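Local coordinates for trehalose synthase regulatory protein (Candida albicans, PDB 5HUS) that probably serves as a regulatory subunit of the trehalose synthase complex, through a C-terminal domain related to the trehalose-phosphatases of the HAD superfamily, at residues A[122-133]-A[170-179]; A[95-103]-A[143-151]. All coordinates share one frame; numbering follows the deposited sequence.

Interaction 1 of 2, residues A[122-133]-A[170-179]; sequences WMPEIVKLVESK and ETIQHINTLF
Leu-129 and Phe-179 are the two knobs of this antiparallel helix pair, which lies on one face of a four-stranded antiparallel sheet that corresponds to the cap of HAD phosphatases, as the family suggests. The axes of 122-133 and 170-179 run at 158° and come within 11.2 Å. Leu-129 sits among Thr-171, His-174, Ile-175 and Leu-178. Its CD1 makes a CH-pi contact over one face of the His-174 imidazole, 3.6 Å from the ring centroid, offset toward the rim. The other methyl, Leu-129 CD2, lies 3.6 Å from Ile-175 CG1. Phe-179 sits among Trp-122, Glu-125, Ile-126 and Leu-129. Ile-126 CG1 makes a CH-pi contact over one face of the phenyl ring, 4.1 Å from its centroid, while Glu-125 CB meets the ring edge at CZ. The same Ile-126 also packs on Val-149 and Val-195 of the sheet that the pair covers, and Ile-175 packs on Ala-186 and Val-195.

At the C-terminal end of 122-133 the contact turns polar. Lys-133 bends at its second torsion and then runs extended past Thr-171, whose OG1 bonds to Thr-167 O. The CG of His-174 stands opposite its backbone N (chi1 -176°), and this sends the imidazole toward helix 122-133. Lys-133 NZ donates to Glu-170 OE1 at 2.9 Å, on the syn lone pair, in a salt bridge. Lys-133 NZ also donates to His-174 ND1 at 3.1 Å, only 4° out of the ring plane.

Interaction 2 of 2, residues A[95-103]-A[143-151]; sequences IAENGNFVK and EALDATVRF
The turn 97-100, which follows strand 93-96, meets the turn 145-148 of a beta hairpin, with CA atoms 6.8 Å apart at Glu-97 and Thr-148; a classic beta bulge sets Asn-100 and Phe-101 both opposite Ala-96. Glu-97 stretches out past CG (chi2 -161°), which carries its carboxylate into the hairpin turn. The carboxylate takes three hydrogen bonds there. Asp-146 N gives to Glu-97 OE2 at 3.0 Å and Ala-147 N gives to Glu-97 OE1 at 2.9 Å, both on the syn side. Thr-148 OG1 gives to Glu-97 OE1 at 2.7 Å from the opposite face of the carboxylate plane to Ala-147 N, 38° out of it. The two backbone donors and the hydroxyl together fix the rotation of this buried carboxylate.

Asn-100 lies against the methyl of Ala-147, with CG 3.5 Å from Ala-147 CB. Asn-100 ND2 bonds back to Glu-97 O at 2.8 Å, in the carbonyl plane, which ties the turn together. Water 2 joins Asn-100 OD1 to Ala-147 O. The Phe-101 ring also packs on Ala-147, with CE2 4.0 Å from CB.

Glu-97 OE2 and Asp-146 OD2 are 4.0 Å apart. Water 1 lies within hydrogen-bonding distance of both. The salt bridge from Arg-79 to Asp-146 probably offsets these like charges. Arg-79 also makes a cation-pi contact with Phe-101. The contact joins the large mixed sheet of the core to the four-stranded sheet of the probable cap. Helix 116-136 touches Ala-147 through Leu-119, and helix 200-213 touches Asn-100 through Ile-200.

The centres of interactions 1 and 2 are 16 Å apart. Interaction 1 is the more peripheral, 22 Å from the centre of the chain against 10 Å. Their segments alternate along the chain: 95-103, 122-133, 143-151, 170-179. Helix 116-136 is followed, after a short loop, by strand 141-144, the first strand of the hairpin in interaction 2. Interaction 1 packs two helices over the four-stranded sheet of the probable cap. Interaction 2 holds the turn of that sheet's first hairpin to the core sheet. They also touch: Met-123 CE lies 3.2 Å from Leu-145 O, and Lys-133 CB packs on Phe-151 CZ at 3.6 Å. Together they link the helical layer to the core, consistent with a HAD phosphatase fold.

Interaction 1 of 2, residues A[122-133]-A[170-179]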
# COMPACT_ATOMS: atom_id res chain seq x y z
N TRP A 122 -0.09 -5.16 -21.44
CA TRP A 122 0.32 -3.77 -21.25
C TRP A 122 1.73 -3.58 -20.69
O TRP A 122 2.41 -2.62 -21.07
CB TRP A 122 -0.67 -3.06 -20.34
CG TRP A 122 -2.07 -3.10 -20.84
CD1 TRP A 122 -2.48 -3.18 -22.14
CD2 TRP A 122 -3.26 -3.10 -20.04
NE1 TRP A 122 -3.85 -3.21 -22.20
CE2 TRP A 122 -4.35 -3.16 -20.93
CE3 TRP A 122 -3.50 -3.04 -18.67
CZ2 TRP A 122 -5.68 -3.17 -20.48
CZ3 TRP A 122 -4.82 -3.05 -18.23
CH2 TRP A 122 -5.89 -3.11 -19.13
N MET A 123 2.15 -4.46 -19.79
CA MET A 123 3.47 -4.31 -19.18
C MET A 123 4.62 -4.19 -20.20
O MET A 123 5.45 -3.29 -20.08
CB MET A 123 3.76 -5.46 -18.20
CG MET A 123 3.01 -5.35 -16.88
SD MET A 123 3.63 -4.02 -15.84
CE MET A 123 5.21 -4.69 -15.33
N PRO A 124 4.67 -5.08 -21.23
CA PRO A 124 5.79 -4.94 -22.17
C PRO A 124 5.82 -3.59 -22.88
O PRO A 124 6.91 -3.04 -23.09
CB PRO A 124 5.55 -6.07 -23.17
CG PRO A 124 4.79 -7.10 -22.39
CD PRO A 124 3.88 -6.30 -21.50
N GLU A 125 4.64 -3.05 -23.21
CA GLU A 125 4.54 -1.75 -23.85
C GLU A 125 5.00 -0.64 -22.91
O GLU A 125 5.73 0.27 -23.31
CB GLU A 125 3.11 -1.48 -24.30
CG GLU A 125 2.59 -2.44 -25.36
CD GLU A 125 3.39 -2.39 -26.65
OE1 GLU A 125 3.81 -1.29 -27.05
OE2 GLU A 125 3.60 -3.46 -27.25
N ILE A 126 4.58 -0.73 -21.65
CA ILE A 126 4.97 0.26 -20.65
C ILE A 126 6.48 0.25 -20.42
O ILE A 126 7.12 1.30 -20.40
CB ILE A 126 4.24 0.02 -19.31
CG1 ILE A 126 2.74 0.16 -19.51
CG2 ILE A 126 4.74 1.00 -18.25
CD1 ILE A 126 1.91 -0.24 -18.29
N VAL A 127 7.05 -0.95 -20.28
CA VAL A 127 8.48 -1.09 -20.04
C VAL A 127 9.30 -0.53 -21.20
O VAL A 127 10.30 0.17 -20.99
CB VAL A 127 8.86 -2.57 -19.81
CG1 VAL A 127 10.38 -2.73 -19.84
CG2 VAL A 127 8.30 -3.05 -18.48
N LYS A 128 8.88 -0.85 -22.42
CA LYS A 128 9.54 -0.36 -23.63
C LYS A 128 9.53 1.16 -23.68
O LYS A 128 10.55 1.79 -23.98
CB LYS A 128 8.87 -0.95 -24.87
CG LYS A 128 9.57 -0.63 -26.18
CD LYS A 128 9.64 -1.86 -27.07
CE LYS A 128 10.11 -1.51 -28.47
NZ LYS A 128 9.15 -0.60 -29.14
N LEU A 129 8.38 1.74 -23.36
CA LEU A 129 8.23 3.19 -23.33
C LEU A 129 9.18 3.81 -22.31
O LEU A 129 9.92 4.75 -22.62
CB LEU A 129 6.77 3.56 -23.02
CG LEU A 129 6.29 5.01 -23.16
CD1 LEU A 129 4.79 5.03 -23.36
CD2 LEU A 129 6.67 5.85 -21.94
N VAL A 130 9.18 3.28 -21.09
CA VAL A 130 10.05 3.80 -20.04
C VAL A 130 11.53 3.65 -20.41
O VAL A 130 12.33 4.55 -20.17
CB VAL A 130 9.79 3.11 -18.69
CG1 VAL A 130 10.80 3.56 -17.65
CG2 VAL A 130 8.37 3.42 -18.22
N GLU A 131 11.88 2.52 -21.02
CA GLU A 131 13.27 2.27 -21.38
C GLU A 131 13.76 3.28 -22.42
O GLU A 131 14.93 3.68 -22.39
CB GLU A 131 13.45 0.83 -21.88
CG GLU A 131 13.56 -0.19 -20.74
CD GLU A 131 13.62 -1.62 -21.23
OE1 GLU A 131 13.21 -1.89 -22.38
OE2 GLU A 131 14.09 -2.49 -20.46
N SER A 132 12.87 3.70 -23.32
CA SER A 132 13.22 4.68 -24.34
C SER A 132 13.47 6.06 -23.73
O SER A 132 14.23 6.86 -24.27
CB SER A 132 12.13 4.77 -25.41
OG SER A 132 10.98 5.45 -24.93
N LYS A 133 12.81 6.34 -22.61
CA LYS A 133 13.05 7.58 -21.88
C LYS A 133 14.41 7.52 -21.20
O LYS A 133 15.13 8.52 -21.15
CB LYS A 133 11.96 7.83 -20.84
CG LYS A 133 10.55 7.88 -21.39
CD LYS A 133 10.38 8.98 -22.43
CE LYS A 133 8.94 9.05 -22.90
NZ LYS A 133 8.76 10.08 -23.97
N GLU A 170 7.03 14.93 -18.73
CA GLU A 170 6.74 14.60 -20.11
C GLU A 170 6.30 13.14 -20.22
O GLU A 170 5.36 12.80 -20.95
CB GLU A 170 7.97 14.87 -20.99
CG GLU A 170 7.73 14.78 -22.47
CD GLU A 170 7.78 13.36 -23.00
OE1 GLU A 170 8.62 12.57 -22.52
OE2 GLU A 170 6.96 13.03 -23.89
N THR A 171 7.00 12.28 -19.49
CA THR A 171 6.74 10.85 -19.47
C THR A 171 5.39 10.52 -18.86
O THR A 171 4.67 9.65 -19.35
CB THR A 171 7.86 10.11 -18.71
OG1 THR A 171 9.11 10.35 -19.36
CG2 THR A 171 7.59 8.62 -18.67
N ILE A 172 5.05 11.23 -17.79
CA ILE A 172 3.73 11.10 -17.18
C ILE A 172 2.61 11.40 -18.18
O ILE A 172 1.63 10.66 -18.28
CB ILE A 172 3.59 12.02 -15.95
CG1 ILE A 172 4.43 11.46 -14.80
CG2 ILE A 172 2.14 12.15 -15.54
CD1 ILE A 172 4.50 12.38 -13.61
N GLN A 173 2.76 12.49 -18.94
CA GLN A 173 1.75 12.85 -19.94
C GLN A 173 1.66 11.80 -21.04
O GLN A 173 0.56 11.42 -21.45
CB GLN A 173 2.06 14.22 -20.55
CG GLN A 173 1.09 14.62 -21.67
CD GLN A 173 1.21 16.08 -22.07
OE1 GLN A 173 2.03 16.82 -21.52
NE2 GLN A 173 0.40 16.50 -23.03
N HIS A 174 2.82 11.34 -21.50
CA HIS A 174 2.92 10.30 -22.53
C HIS A 174 2.20 9.02 -22.10
O HIS A 174 1.31 8.53 -22.80
CB HIS A 174 4.41 10.03 -22.83
CG HIS A 174 4.66 9.04 -23.93
ND1 HIS A 174 5.93 8.80 -24.42
CD2 HIS A 174 3.83 8.23 -24.62
CE1 HIS A 174 5.86 7.88 -25.37
NE2 HIS A 174 4.60 7.52 -25.51
N ILE A 175 2.57 8.49 -20.94
CA ILE A 175 1.94 7.28 -20.43
C ILE A 175 0.44 7.45 -20.17
O ILE A 175 -0.36 6.58 -20.50
CB ILE A 175 2.63 6.81 -19.13
CG1 ILE A 175 4.06 6.36 -19.46
CG2 ILE A 175 1.85 5.69 -18.47
CD1 ILE A 175 4.94 6.18 -18.24
N ASN A 176 0.05 8.58 -19.57
CA ASN A 176 -1.36 8.77 -19.25
C ASN A 176 -2.20 8.91 -20.51
O ASN A 176 -3.30 8.38 -20.58
CB ASN A 176 -1.55 9.97 -18.33
CG ASN A 176 -1.14 9.67 -16.91
OD1 ASN A 176 -0.98 8.51 -16.54
ND2 ASN A 176 -0.95 10.71 -16.11
N THR A 177 -1.67 9.60 -21.52
CA THR A 177 -2.41 9.75 -22.77
C THR A 177 -2.70 8.39 -23.39
O THR A 177 -3.83 8.12 -23.81
CB THR A 177 -1.63 10.61 -23.78
OG1 THR A 177 -1.38 11.91 -23.22
CG2 THR A 177 -2.43 10.77 -25.08
N LEU A 178 -1.70 7.51 -23.39
CA LEU A 178 -1.82 6.23 -24.07
C LEU A 178 -2.49 5.12 -23.25
O LEU A 178 -3.08 4.21 -23.83
CB LEU A 178 -0.44 5.74 -24.52
CG LEU A 178 0.30 6.61 -25.55
CD1 LEU A 178 1.53 5.88 -26.05
CD2 LEU A 178 -0.61 6.98 -26.71
N PHE A 179 -2.39 5.18 -21.93
CA PHE A 179 -2.87 4.05 -21.13
C PHE A 179 -4.01 4.35 -20.15
O PHE A 179 -4.53 3.43 -19.52
CB PHE A 179 -1.70 3.43 -20.35
CG PHE A 179 -0.75 2.68 -21.23
CD1 PHE A 179 -0.93 1.33 -21.47
CD2 PHE A 179 0.32 3.33 -21.83
CE1 PHE A 179 -0.06 0.63 -22.28
CE2 PHE A 179 1.19 2.63 -22.64
CZ PHE A 179 1.00 1.28 -22.87

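Interaction 2 of 2, residues A[95-103]-A[143-151]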
# COMPACT_ATOMS: atom_id res chain seq x y z
N ILE A 95 0.71 -7.59 1.26
CA ILE A 95 0.13 -7.03 0.04
C ILE A 95 1.30 -6.48 -0.78
O ILE A 95 1.99 -5.56 -0.34
CB ILE A 95 -0.90 -5.93 0.35
CG1 ILE A 95 -1.99 -6.46 1.29
CG2 ILE A 95 -1.55 -5.46 -0.94
CD1 ILE A 95 -2.87 -5.36 1.86
N ALA A 96 1.53 -7.07 -1.95
CA ALA A 96 2.71 -6.75 -2.76
C ALA A 96 2.38 -5.84 -3.94
O ALA A 96 1.24 -5.82 -4.42
CB ALA A 96 3.36 -8.03 -3.28
N GLU A 97 3.39 -5.11 -4.39
CA GLU A 97 3.26 -4.14 -5.49
C GLU A 97 2.03 -3.27 -5.32
O GLU A 97 1.23 -3.08 -6.25
CB GLU A 97 3.25 -4.86 -6.85
CG GLU A 97 4.55 -5.62 -7.12
CD GLU A 97 4.77 -5.95 -8.58
OE1 GLU A 97 4.45 -5.11 -9.45
OE2 GLU A 97 5.27 -7.06 -8.85
N ASN A 98 1.89 -2.76 -4.10
CA ASN A 98 0.87 -1.79 -3.74
C ASN A 98 -0.56 -2.29 -3.93
O ASN A 98 -1.48 -1.49 -4.02
CB ASN A 98 1.07 -0.49 -4.54
CG ASN A 98 0.42 0.70 -3.89
OD1 ASN A 98 -0.12 1.58 -4.58
ND2 ASN A 98 0.43 0.73 -2.56
N GLY A 99 -0.74 -3.60 -3.96
CA GLY A 99 -2.08 -4.14 -4.05
C GLY A 99 -2.32 -5.16 -5.15
O GLY A 99 -3.35 -5.84 -5.13
N ASN A 100 -1.39 -5.28 -6.09
CA ASN A 100 -1.58 -6.20 -7.21
C ASN A 100 -1.62 -7.66 -6.78
O ASN A 100 -2.21 -8.50 -7.45
CB ASN A 100 -0.48 -5.99 -8.26
CG ASN A 100 -0.69 -4.73 -9.05
OD1 ASN A 100 -1.51 -4.69 -9.98
ND2 ASN A 100 0.04 -3.68 -8.69
N PHE A 101 -0.98 -7.96 -5.65
CA PHE A 101 -0.91 -9.33 -5.14
C PHE A 101 -1.12 -9.37 -3.64
O PHE A 101 -0.62 -8.51 -2.93
CB PHE A 101 0.43 -9.98 -5.49
CG PHE A 101 0.79 -9.86 -6.94
CD1 PHE A 101 0.25 -10.72 -7.88
CD2 PHE A 101 1.67 -8.87 -7.37
CE1 PHE A 101 0.57 -10.60 -9.23
CE2 PHE A 101 2.00 -8.74 -8.72
CZ PHE A 101 1.45 -9.62 -9.65
N VAL A 102 -1.86 -10.36 -3.16
CA VAL A 102 -2.20 -10.47 -1.75
C VAL A 102 -1.90 -11.87 -1.24
O VAL A 102 -2.33 -12.86 -1.84
CB VAL A 102 -3.69 -10.16 -1.47
CG1 VAL A 102 -4.03 -10.45 0.00
CG2 VAL A 102 -4.02 -8.72 -1.84
N LYS A 103 -1.16 -11.96 -0.14
CA LYS A 103 -0.99 -13.24 0.54
C LYS A 103 -1.66 -13.13 1.92
O LYS A 103 -1.13 -12.52 2.85
CB LYS A 103 0.49 -13.63 0.66
CG LYS A 103 0.73 -14.92 1.42
CD LYS A 103 2.19 -15.39 1.31
CE LYS A 103 2.48 -15.93 -0.09
NZ LYS A 103 3.82 -16.58 -0.19
N GLU A 143 12.88 0.38 -13.48
CA GLU A 143 12.63 -0.76 -12.62
C GLU A 143 11.32 -1.40 -13.03
O GLU A 143 10.26 -0.79 -12.90
CB GLU A 143 12.60 -0.34 -11.15
CG GLU A 143 12.20 -1.46 -10.19
CD GLU A 143 12.12 -1.00 -8.75
OE1 GLU A 143 11.91 0.21 -8.50
OE2 GLU A 143 12.27 -1.86 -7.85
N ALA A 144 11.39 -2.62 -13.56
CA ALA A 144 10.18 -3.33 -13.97
C ALA A 144 9.88 -4.47 -13.01
O ALA A 144 10.67 -5.40 -12.89
CB ALA A 144 10.33 -3.85 -15.40
N LEU A 145 8.76 -4.38 -12.30
CA LEU A 145 8.32 -5.49 -11.46
C LEU A 145 7.29 -6.30 -12.26
O LEU A 145 7.29 -6.25 -13.50
CB LEU A 145 7.77 -4.96 -10.14
CG LEU A 145 8.78 -4.13 -9.33
CD1 LEU A 145 8.26 -3.74 -7.95
CD2 LEU A 145 10.12 -4.87 -9.19
N ASP A 146 6.41 -7.05 -11.60
CA ASP A 146 5.49 -7.91 -12.34
C ASP A 146 4.24 -7.17 -12.80
O ASP A 146 3.65 -7.52 -13.83
CB ASP A 146 5.10 -9.13 -11.50
CG ASP A 146 6.28 -10.02 -11.19
OD1 ASP A 146 7.25 -10.02 -11.97
OD2 ASP A 146 6.25 -10.71 -10.15
N ALA A 147 3.84 -6.14 -12.06
CA ALA A 147 2.60 -5.41 -12.36
C ALA A 147 2.76 -3.90 -12.16
O ALA A 147 1.77 -3.16 -12.18
CB ALA A 147 1.46 -5.93 -11.50
N THR A 148 3.99 -3.45 -11.96
CA THR A 148 4.26 -2.03 -11.83
C THR A 148 5.57 -1.71 -12.52
O THR A 148 6.43 -2.58 -12.67
CB THR A 148 4.32 -1.57 -10.34
OG1 THR A 148 5.12 -2.48 -9.59
CG2 THR A 148 2.94 -1.55 -9.73
N VAL A 149 5.71 -0.47 -12.97
CA VAL A 149 6.95 -0.01 -13.58
C VAL A 149 7.32 1.31 -12.93
O VAL A 149 6.46 2.17 -12.73
CB VAL A 149 6.84 0.15 -15.11
CG1 VAL A 149 8.18 0.57 -15.71
CG2 VAL A 149 6.33 -1.14 -15.77
N ARG A 150 8.60 1.46 -12.58
CA ARG A 150 9.05 2.70 -11.97
C ARG A 150 10.22 3.30 -12.75
O ARG A 150 11.21 2.63 -13.02
CB ARG A 150 9.43 2.47 -10.50
CG ARG A 150 9.55 3.76 -9.70
CD ARG A 150 9.81 3.50 -8.22
NE ARG A 150 8.65 2.96 -7.52
CZ ARG A 150 7.90 3.66 -6.67
NH1 ARG A 150 8.20 4.92 -6.40
NH2 ARG A 150 6.86 3.09 -6.07
N PHE A 151 10.06 4.57 -13.11
CA PHE A 151 11.08 5.30 -13.86
C PHE A 151 11.84 6.19 -12.88
O PHE A 151 11.31 7.18 -12.40
CB PHE A 151 10.41 6.14 -14.97
CG PHE A 151 11.37 6.92 -15.83
CD1 PHE A 151 12.69 6.51 -16.00
CD2 PHE A 151 10.95 8.07 -16.48
CE1 PHE A 151 13.56 7.24 -16.79
CE2 PHE A 151 11.82 8.79 -17.27
CZ PHE A 151 13.12 8.38 -17.43
O HOH W 1 5.35 -9.46 -7.71
O HOH W 2 -0.67 -2.34 -11.24